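Local coordinates for nitrogen regulatory PII-like protein (Bacillus subtilis subsp. subtilis, PDB 4R25) that is a PII-family regulator required for full induction of the nrgAB operon when ammonium is limiting, at residues V27-Q41 against I53-I65. Residues are numbered along the deposited sequence; the frame is centred on the assembly and turned at random.
Sequences VTSLTFSNVHGCGLQ and IESNVYERLKIEI. With ZN (zinc ion), chain F; ZN (zinc ion), chain E; ZN (zinc ion), chain D.
Tyr58 lays its ring against the backbone of Gly37, a worked example of aromatic-on-glycine packing. Gly37 CA lies 3.9 Å from the ring centroid, over its face, while Gly37 O sits nearer its rim. With chi1 at 39°, Tyr58 CG falls between its own N and carbonyl carbon, which turns the ring over the backbone of Gly37 to Gly39. Ring atom CD2 lies over one face of the Arg60 guanidinium. With an alanine in place of Tyr58, the Gly37 backbone would probably lose its aromatic cover and the guanidinium be freer to turn.

Backbone bonding is regular from Thr31–Glu64 (Glu64 N to Thr31 O, 2.7 Å) to Gly37–Tyr58 and resumes at Gln41–Glu54; Asn56 N to Gly39 O is weak. This is the long, twisted hairpin of the PII ferredoxin-like fold, whose outer end runs into the T-loop region; both neighbouring subunits extend its sheet.

Apolar contacts gather near helix 15-25, where Phe32 CD1 approaches Leu61 CD1 at 3.9 Å.

Glu64 OE2 binds zinc at 2.3 Å; Lys5 NZ also binds this zinc, as does a water, and Glu64 OE1 pairs with Lys62 of the third subunit. His36 NE2 holds another zinc at 2.3 Å, beside the Glu59 carboxylate, whose plane stands 88° from the ring.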
ATOM      1  N   VAL A  27     -18.412   6.877   5.614  1.00 43.93           N
ATOM      2  CA  VAL A  27     -16.962   7.010   5.733  1.00 32.21           C
ATOM      3  C   VAL A  27     -16.571   8.320   6.409  1.00 51.30           C
ATOM      4  O   VAL A  27     -17.008   9.395   5.991  1.00 49.82           O
ATOM      5  CB  VAL A  27     -16.249   6.936   4.378  1.00 45.23           C
ATOM      6  CG1 VAL A  27     -14.753   7.078   4.581  1.00 44.20           C
ATOM      7  CG2 VAL A  27     -16.584   5.633   3.667  1.00 37.17           C
ATOM      8  N   THR A  28     -15.740   8.228   7.447  1.00 38.36           N
ATOM      9  CA  THR A  28     -15.317   9.413   8.193  1.00 41.08           C
ATOM     10  C   THR A  28     -13.837   9.771   8.020  1.00 38.84           C
ATOM     11  O   THR A  28     -13.396  10.827   8.463  1.00 45.24           O
ATOM     12  CB  THR A  28     -15.636   9.280   9.689  1.00 43.01           C
ATOM     13  OG1 THR A  28     -14.788   8.287  10.276  1.00 50.49           O
ATOM     14  CG2 THR A  28     -17.087   8.873   9.888  1.00 47.09           C
ATOM     15  N   SER A  29     -13.066   8.895   7.381  1.00 40.16           N
ATOM     16  CA  SER A  29     -11.686   9.230   7.020  1.00 43.80           C
ATOM     17  C   SER A  29     -11.112   8.345   5.904  1.00 43.56           C
ATOM     18  O   SER A  29     -11.558   7.219   5.676  1.00 36.62           O
ATOM     19  CB  SER A  29     -10.762   9.223   8.247  1.00 53.22           C
ATOM     20  OG  SER A  29     -10.489   7.909   8.703  1.00 44.72           O
ATOM     21  N   LEU A  30     -10.116   8.875   5.210  1.00 35.18           N
ATOM     22  CA  LEU A  30      -9.443   8.134   4.161  1.00 38.44           C
ATOM     23  C   LEU A  30      -8.066   8.744   3.909  1.00 43.05           C
ATOM     24  O   LEU A  30      -7.792   9.866   4.330  1.00 41.19           O
ATOM     25  CB  LEU A  30     -10.297   8.141   2.891  1.00 33.01           C
ATOM     26  CG  LEU A  30     -10.638   9.515   2.316  1.00 41.02           C
ATOM     27  CD1 LEU A  30      -9.473  10.064   1.518  1.00 33.88           C
ATOM     28  CD2 LEU A  30     -11.901   9.471   1.462  1.00 36.77           C
ATOM     29  N   THR A  31      -7.194   8.003   3.233  1.00 40.34           N
ATOM     30  CA  THR A  31      -5.887   8.539   2.864  1.00 30.73           C
ATOM     31  C   THR A  31      -5.736   8.577   1.350  1.00 35.81           C
ATOM     32  O   THR A  31      -6.366   7.808   0.632  1.00 39.39           O
ATOM     33  CB  THR A  31      -4.744   7.710   3.460  1.00 35.15           C
ATOM     34  OG1 THR A  31      -4.932   6.334   3.119  1.00 57.67           O
ATOM     35  CG2 THR A  31      -4.716   7.850   4.982  1.00 43.03           C
ATOM     36  N   PHE A  32      -4.907   9.482   0.858  1.00 29.94           N
ATOM     37  CA  PHE A  32      -4.673   9.534  -0.567  1.00 28.74           C
ATOM     38  C   PHE A  32      -3.268  10.020  -0.885  1.00 32.28           C
ATOM     39  O   PHE A  32      -2.582  10.581  -0.034  1.00 34.26           O
ATOM     40  CB  PHE A  32      -5.747  10.371  -1.284  1.00 27.43           C
ATOM     41  CG  PHE A  32      -5.766  11.812  -0.886  1.00 33.28           C
ATOM     42  CD1 PHE A  32      -5.108  12.764  -1.648  1.00 44.91           C
ATOM     43  CD2 PHE A  32      -6.462  12.227   0.244  1.00 38.85           C
ATOM     44  CE1 PHE A  32      -5.129  14.106  -1.283  1.00 53.91           C
ATOM     45  CE2 PHE A  32      -6.484  13.562   0.616  1.00 41.44           C
ATOM     46  CZ  PHE A  32      -5.821  14.504  -0.148  1.00 45.33           C
ATOM     47  N   SER A  33      -2.840   9.771  -2.113  1.00 31.98           N
ATOM     48  CA  SER A  33      -1.531  10.215  -2.560  1.00 40.49           C
ATOM     49  C   SER A  33      -1.443  10.117  -4.069  1.00 42.83           C
ATOM     50  O   SER A  33      -2.219   9.405  -4.702  1.00 45.01           O
ATOM     51  CB  SER A  33      -0.425   9.376  -1.920  1.00 33.42           C
ATOM     52  OG  SER A  33      -0.549   8.015  -2.282  1.00 49.03           O
ATOM     53  N   ASN A  34      -0.501  10.848  -4.642  1.00 50.17           N
ATOM     54  CA  ASN A  34      -0.269  10.782  -6.067  1.00 40.88           C
ATOM     55  C   ASN A  34       0.803   9.748  -6.368  1.00 58.19           C
ATOM     56  O   ASN A  34       1.875   9.757  -5.764  1.00 41.88           O
ATOM     57  CB  ASN A  34       0.167  12.139  -6.605  1.00 56.34           C
ATOM     58  CG  ASN A  34      -0.925  13.179  -6.512  1.00 53.26           C
ATOM     59  OD1 ASN A  34      -1.909  13.140  -7.256  1.00 54.97           O
ATOM     60  ND2 ASN A  34      -0.750  14.130  -5.607  1.00 52.89           N
ATOM     61  N   VAL A  35       0.496   8.851  -7.293  1.00 37.05           N
ATOM     62  CA  VAL A  35       1.461   7.889  -7.781  1.00 38.67           C
ATOM     63  C   VAL A  35       1.409   7.904  -9.299  1.00 42.13           C
ATOM     64  O   VAL A  35       0.690   8.696  -9.900  1.00 50.07           O
ATOM     65  CB  VAL A  35       1.153   6.474  -7.270  1.00 41.91           C
ATOM     66  CG1 VAL A  35       1.257   6.428  -5.764  1.00 33.69           C
ATOM     67  CG2 VAL A  35      -0.238   6.040  -7.718  1.00 36.30           C
ATOM     68  N   HIS A  36       2.171   7.019  -9.921  1.00 49.81           N
ATOM     69  CA  HIS A  36       2.181   6.934 -11.367  1.00 37.27           C
ATOM     70  C   HIS A  36       1.631   5.619 -11.857  1.00 39.44           C
ATOM     71  O   HIS A  36       1.806   4.579 -11.225  1.00 40.96           O
ATOM     72  CB  HIS A  36       3.589   7.125 -11.908  1.00 49.92           C
ATOM     73  CG  HIS A  36       4.080   8.528 -11.803  1.00 47.66           C
ATOM     74  ND1 HIS A  36       5.150   8.884 -11.012  1.00 57.10           N
ATOM     75  CD2 HIS A  36       3.639   9.670 -12.377  1.00 48.00           C
ATOM     76  CE1 HIS A  36       5.353  10.184 -11.109  1.00 53.85           C
ATOM     77  NE2 HIS A  36       4.447  10.685 -11.932  1.00 62.72           N
ATOM     78  N   GLY A  37       0.951   5.686 -12.992  1.00 38.77           N
ATOM     79  CA  GLY A  37       0.481   4.507 -13.678  1.00 38.15           C
ATOM     80  C   GLY A  37       1.322   4.302 -14.920  1.00 44.99           C
ATOM     81  O   GLY A  37       1.822   5.246 -15.528  1.00 41.57           O
ATOM     82  N   CYS A  38       1.488   3.048 -15.296  1.00 41.80           N
ATOM     83  CA  CYS A  38       2.260   2.717 -16.473  1.00 47.76           C
ATOM     84  C   CYS A  38       1.491   1.670 -17.241  1.00 45.26           C
ATOM     85  O   CYS A  38       1.195   0.602 -16.705  1.00 48.38           O
ATOM     86  CB  CYS A  38       3.634   2.177 -16.073  1.00 44.81           C
ATOM     87  SG  CYS A  38       4.724   1.857 -17.456  1.00 56.42           S
ATOM     88  N   GLY A  39       1.144   1.989 -18.485  1.00 50.11           N
ATOM     89  CA  GLY A  39       0.550   1.017 -19.382  1.00 29.18           C
ATOM     90  C   GLY A  39       1.632   0.292 -20.159  1.00 40.67           C
ATOM     91  O   GLY A  39       2.639   0.882 -20.529  1.00 36.24           O
ATOM     92  N   LEU A  40       1.432  -0.999 -20.389  1.00 42.58           N
ATOM     93  CA  LEU A  40       2.383  -1.798 -21.142  1.00 45.18           C
ATOM     94  C   LEU A  40       1.666  -2.533 -22.281  1.00 52.07           C
ATOM     95  O   LEU A  40       0.638  -3.178 -22.071  1.00 46.84           O
ATOM     96  CB  LEU A  40       3.095  -2.801 -20.226  1.00 37.71           C
ATOM     97  CG  LEU A  40       3.862  -2.292 -19.000  1.00 43.26           C
ATOM     98  CD1 LEU A  40       4.574  -3.435 -18.316  1.00 29.73           C
ATOM     99  CD2 LEU A  40       4.859  -1.217 -19.358  1.00 42.07           C
ATOM    100  N   GLN A  41       2.200  -2.422 -23.491  1.00 48.91           N
ATOM    101  CA  GLN A  41       1.630  -3.154 -24.617  1.00 60.98           C
ATOM    102  C   GLN A  41       2.680  -3.745 -25.555  1.00 49.50           C
ATOM    103  O   GLN A  41       3.688  -3.108 -25.872  1.00 45.12           O
ATOM    104  CB  GLN A  41       0.625  -2.294 -25.383  1.00 44.98           C
ATOM    105  CG  GLN A  41       0.927  -0.816 -25.350  1.00 67.35           C
ATOM    106  CD  GLN A  41      -0.141   0.011 -26.038  1.00 87.36           C
ATOM    107  OE1 GLN A  41      -1.293  -0.420 -26.168  1.00 78.57           O
ATOM    108  NE2 GLN A  41       0.236   1.208 -26.489  1.00 72.02           N
ATOM    109  N   ILE A  53       8.247  -3.794 -26.024  1.00 46.72           N
ATOM    110  CA  ILE A  53       7.167  -3.276 -25.184  1.00 48.88           C
ATOM    111  C   ILE A  53       7.113  -1.759 -25.223  1.00 46.84           C
ATOM    112  O   ILE A  53       8.125  -1.086 -25.071  1.00 43.84           O
ATOM    113  CB  ILE A  53       7.301  -3.744 -23.726  1.00 44.59           C
ATOM    114  CG1 ILE A  53       7.337  -5.274 -23.657  1.00 43.20           C
ATOM    115  CG2 ILE A  53       6.169  -3.193 -22.868  1.00 45.88           C
ATOM    116  CD1 ILE A  53       6.069  -5.943 -24.104  1.00 43.74           C
ATOM    117  N   GLU A  54       5.920  -1.223 -25.430  1.00 46.83           N
ATOM    118  CA  GLU A  54       5.733   0.213 -25.429  1.00 44.48           C
ATOM    119  C   GLU A  54       4.951   0.585 -24.176  1.00 53.29           C
ATOM    120  O   GLU A  54       4.053  -0.146 -23.750  1.00 58.17           O
ATOM    121  CB  GLU A  54       4.987   0.635 -26.685  1.00 52.25           C
ATOM    122  CG  GLU A  54       4.915   2.122 -26.917  1.00 73.22           C
ATOM    123  CD  GLU A  54       4.262   2.432 -28.243  1.00 96.38           C
ATOM    124  OE1 GLU A  54       4.030   3.625 -28.541  1.00 83.44           O
ATOM    125  OE2 GLU A  54       3.978   1.467 -28.987  1.00 68.24           O
ATOM    126  N   SER A  55       5.296   1.717 -23.581  1.00 50.89           N
ATOM    127  CA  SER A  55       4.731   2.082 -22.296  1.00 54.82           C
ATOM    128  C   SER A  55       4.528   3.580 -22.163  1.00 55.52           C
ATOM    129  O   SER A  55       5.338   4.376 -22.642  1.00 53.70           O
ATOM    130  CB  SER A  55       5.628   1.569 -21.163  1.00 48.28           C
ATOM    131  OG  SER A  55       6.910   2.166 -21.221  1.00 54.97           O
ATOM    132  N   ASN A  56       3.435   3.955 -21.512  1.00 49.68           N
ATOM    133  CA  ASN A  56       3.200   5.349 -21.183  1.00 51.88           C
ATOM    134  C   ASN A  56       3.049   5.501 -19.682  1.00 56.08           C
ATOM    135  O   ASN A  56       2.525   4.615 -19.012  1.00 65.20           O
ATOM    136  CB  ASN A  56       1.979   5.917 -21.926  1.00 63.73           C
ATOM    137  CG  ASN A  56       0.683   5.186 -21.593  1.00 80.92           C
ATOM    138  OD1 ASN A  56       0.604   3.960 -21.689  1.00 82.56           O
ATOM    139  ND2 ASN A  56      -0.347   5.942 -21.202  1.00 62.34           N
ATOM    140  N   VAL A  57       3.533   6.618 -19.158  1.00 49.79           N
ATOM    141  CA  VAL A  57       3.383   6.921 -17.750  1.00 54.23           C
ATOM    142  C   VAL A  57       2.377   8.051 -17.562  1.00 50.03           C
ATOM    143  O   VAL A  57       2.530   9.126 -18.133  1.00 75.19           O
ATOM    144  CB  VAL A  57       4.735   7.293 -17.119  1.00 57.21           C
ATOM    145  CG1 VAL A  57       4.549   7.757 -15.681  1.00 50.71           C
ATOM    146  CG2 VAL A  57       5.681   6.103 -17.179  1.00 44.22           C
ATOM    147  N   TYR A  58       1.338   7.800 -16.773  1.00 52.94           N
ATOM    148  CA  TYR A  58       0.333   8.819 -16.490  1.00 55.63           C
ATOM    149  C   TYR A  58       0.223   9.109 -14.992  1.00 49.07           C
ATOM    150  O   TYR A  58       0.928   8.511 -14.177  1.00 56.85           O
ATOM    151  CB  TYR A  58      -1.024   8.417 -17.079  1.00 46.27           C
ATOM    152  CG  TYR A  58      -1.328   6.948 -16.944  1.00 63.22           C
ATOM    153  CD1 TYR A  58      -0.802   6.026 -17.843  1.00 61.58           C
ATOM    154  CD2 TYR A  58      -2.137   6.474 -15.914  1.00 65.70           C
ATOM    155  CE1 TYR A  58      -1.063   4.671 -17.721  1.00 54.34           C
ATOM    156  CE2 TYR A  58      -2.411   5.119 -15.785  1.00 70.81           C
ATOM    157  CZ  TYR A  58      -1.868   4.222 -16.691  1.00 68.32           C
ATOM    158  OH  TYR A  58      -2.129   2.876 -16.568  1.00 53.85           O
ATOM    159  N   GLU A  59      -0.651  10.045 -14.640  1.00 55.99           N
ATOM    160  CA  GLU A  59      -0.847  10.429 -13.248  1.00 41.39           C
ATOM    161  C   GLU A  59      -1.971   9.628 -12.660  1.00 50.80           C
ATOM    162  O   GLU A  59      -2.976   9.378 -13.320  1.00 49.78           O
ATOM    163  CB  GLU A  59      -1.213  11.896 -13.144  1.00 47.90           C
ATOM    164  CG  GLU A  59      -0.325  12.766 -13.957  1.00 54.51           C
ATOM    165  CD  GLU A  59       1.108  12.529 -13.621  1.00 60.13           C
ATOM    166  OE1 GLU A  59       1.905  12.379 -14.569  1.00 81.00           O
ATOM    167  OE2 GLU A  59       1.428  12.484 -12.411  1.00 59.88           O
ATOM    168  N   ARG A  60      -1.806   9.235 -11.407  1.00 47.11           N
ATOM    169  CA  ARG A  60      -2.846   8.494 -10.730  1.00 44.02           C
ATOM    170  C   ARG A  60      -3.022   8.981  -9.297  1.00 53.83           C
ATOM    171  O   ARG A  60      -2.074   9.435  -8.650  1.00 39.77           O
ATOM    172  CB  ARG A  60      -2.539   6.996 -10.765  1.00 46.59           C
ATOM    173  CG  ARG A  60      -2.446   6.396 -12.172  1.00 59.29           C
ATOM    174  CD  ARG A  60      -3.808   6.035 -12.757  1.00 45.43           C
ATOM    175  NE  ARG A  60      -4.475   7.172 -13.381  1.00 66.09           N
ATOM    176  CZ  ARG A  60      -5.318   7.069 -14.404  1.00 73.72           C
ATOM    177  NH1 ARG A  60      -5.586   5.879 -14.920  1.00 82.47           N
ATOM    178  NH2 ARG A  60      -5.882   8.154 -14.919  1.00 66.91           N
ATOM    179  N   LEU A  61      -4.253   8.895  -8.819  1.00 44.80           N
ATOM    180  CA  LEU A  61      -4.576   9.227  -7.449  1.00 41.63           C
ATOM    181  C   LEU A  61      -4.879   7.929  -6.725  1.00 42.45           C
ATOM    182  O   LEU A  61      -5.751   7.175  -7.143  1.00 40.49           O
ATOM    183  CB  LEU A  61      -5.795  10.146  -7.417  1.00 45.66           C
ATOM    184  CG  LEU A  61      -6.410  10.471  -6.059  1.00 56.17           C
ATOM    185  CD1 LEU A  61      -5.444  11.265  -5.181  1.00 33.08           C
ATOM    186  CD2 LEU A  61      -7.714  11.222  -6.264  1.00 48.10           C
ATOM    187  N   LYS A  62      -4.156   7.653  -5.647  1.00 34.18           N
ATOM    188  CA  LYS A  62      -4.418   6.441  -4.880  1.00 31.17           C
ATOM    189  C   LYS A  62      -5.195   6.826  -3.624  1.00 31.77           C
ATOM    190  O   LYS A  62      -4.730   7.666  -2.837  1.00 40.75           O
ATOM    191  CB  LYS A  62      -3.106   5.762  -4.503  1.00 41.73           C
ATOM    192  CG  LYS A  62      -3.234   4.332  -3.975  1.00 45.57           C
ATOM    193  CD  LYS A  62      -1.845   3.821  -3.592  1.00 38.15           C
ATOM    194  CE  LYS A  62      -1.848   2.344  -3.264  1.00 62.15           C
ATOM    195  NZ  LYS A  62      -0.453   1.908  -2.942  1.00 66.92           N
ATOM    196  N   ILE A  63      -6.378   6.240  -3.459  1.00 37.57           N
ATOM    197  CA  ILE A  63      -7.232   6.526  -2.319  1.00 26.86           C
ATOM    198  C   ILE A  63      -7.463   5.265  -1.502  1.00 29.05           C
ATOM    199  O   ILE A  63      -7.938   4.258  -2.013  1.00 39.83           O
ATOM    200  CB  ILE A  63      -8.599   7.037  -2.775  1.00 44.09           C
ATOM    201  CG1 ILE A  63      -8.452   8.350  -3.557  1.00 42.98           C
ATOM    202  CG2 ILE A  63      -9.531   7.192  -1.578  1.00 30.31           C
ATOM    203  CD1 ILE A  63      -9.643   8.713  -4.373  1.00 36.74           C
ATOM    204  N   GLU A  64      -7.162   5.341  -0.214  1.00 39.94           N
ATOM    205  CA  GLU A  64      -7.368   4.211   0.678  1.00 39.05           C
ATOM    206  C   GLU A  64      -8.450   4.461   1.743  1.00 47.39           C
ATOM    207  O   GLU A  64      -8.466   5.482   2.430  1.00 37.25           O
ATOM    208  CB  GLU A  64      -6.049   3.803   1.315  1.00 33.51           C
ATOM    209  CG  GLU A  64      -5.040   3.295   0.299  1.00 47.19           C
ATOM    210  CD  GLU A  64      -3.728   2.869   0.931  1.00 69.53           C
ATOM    211  OE1 GLU A  64      -3.394   3.361   2.031  1.00 72.83           O
ATOM    212  OE2 GLU A  64      -3.033   2.033   0.326  1.00 73.00           O
ATOM    213  N   ILE A  65      -9.359   3.506   1.856  1.00 29.56           N
ATOM    214  CA  ILE A  65     -10.456   3.583   2.787  1.00 32.73           C
ATOM    215  C   ILE A  65     -10.508   2.263   3.532  1.00 36.75           C
ATOM    216  O   ILE A  65     -10.477   1.201   2.920  1.00 41.31           O
ATOM    217  CB  ILE A  65     -11.778   3.805   2.037  1.00 38.49           C
ATOM    218  CG1 ILE A  65     -11.605   4.920   1.006  1.00 42.81           C
ATOM    219  CG2 ILE A  65     -12.900   4.134   3.004  1.00 39.30           C
ATOM    220  CD1 ILE A  65     -12.639   4.902  -0.093  1.00 50.52           C
TER
HETATM  221 ZN    ZN F 205       5.505  12.448 -13.063  1.00 95.54          ZN
HETATM  222 ZN    ZN E 204      -1.769   0.110  -0.061  1.00114.89          ZN
HETATM  223 ZN    ZN D 203       3.578   3.988 -31.054  1.00 74.72          ZN
HETATM  224  O   HOH W   1       0.547   1.203  -0.317  0.33 39.85           O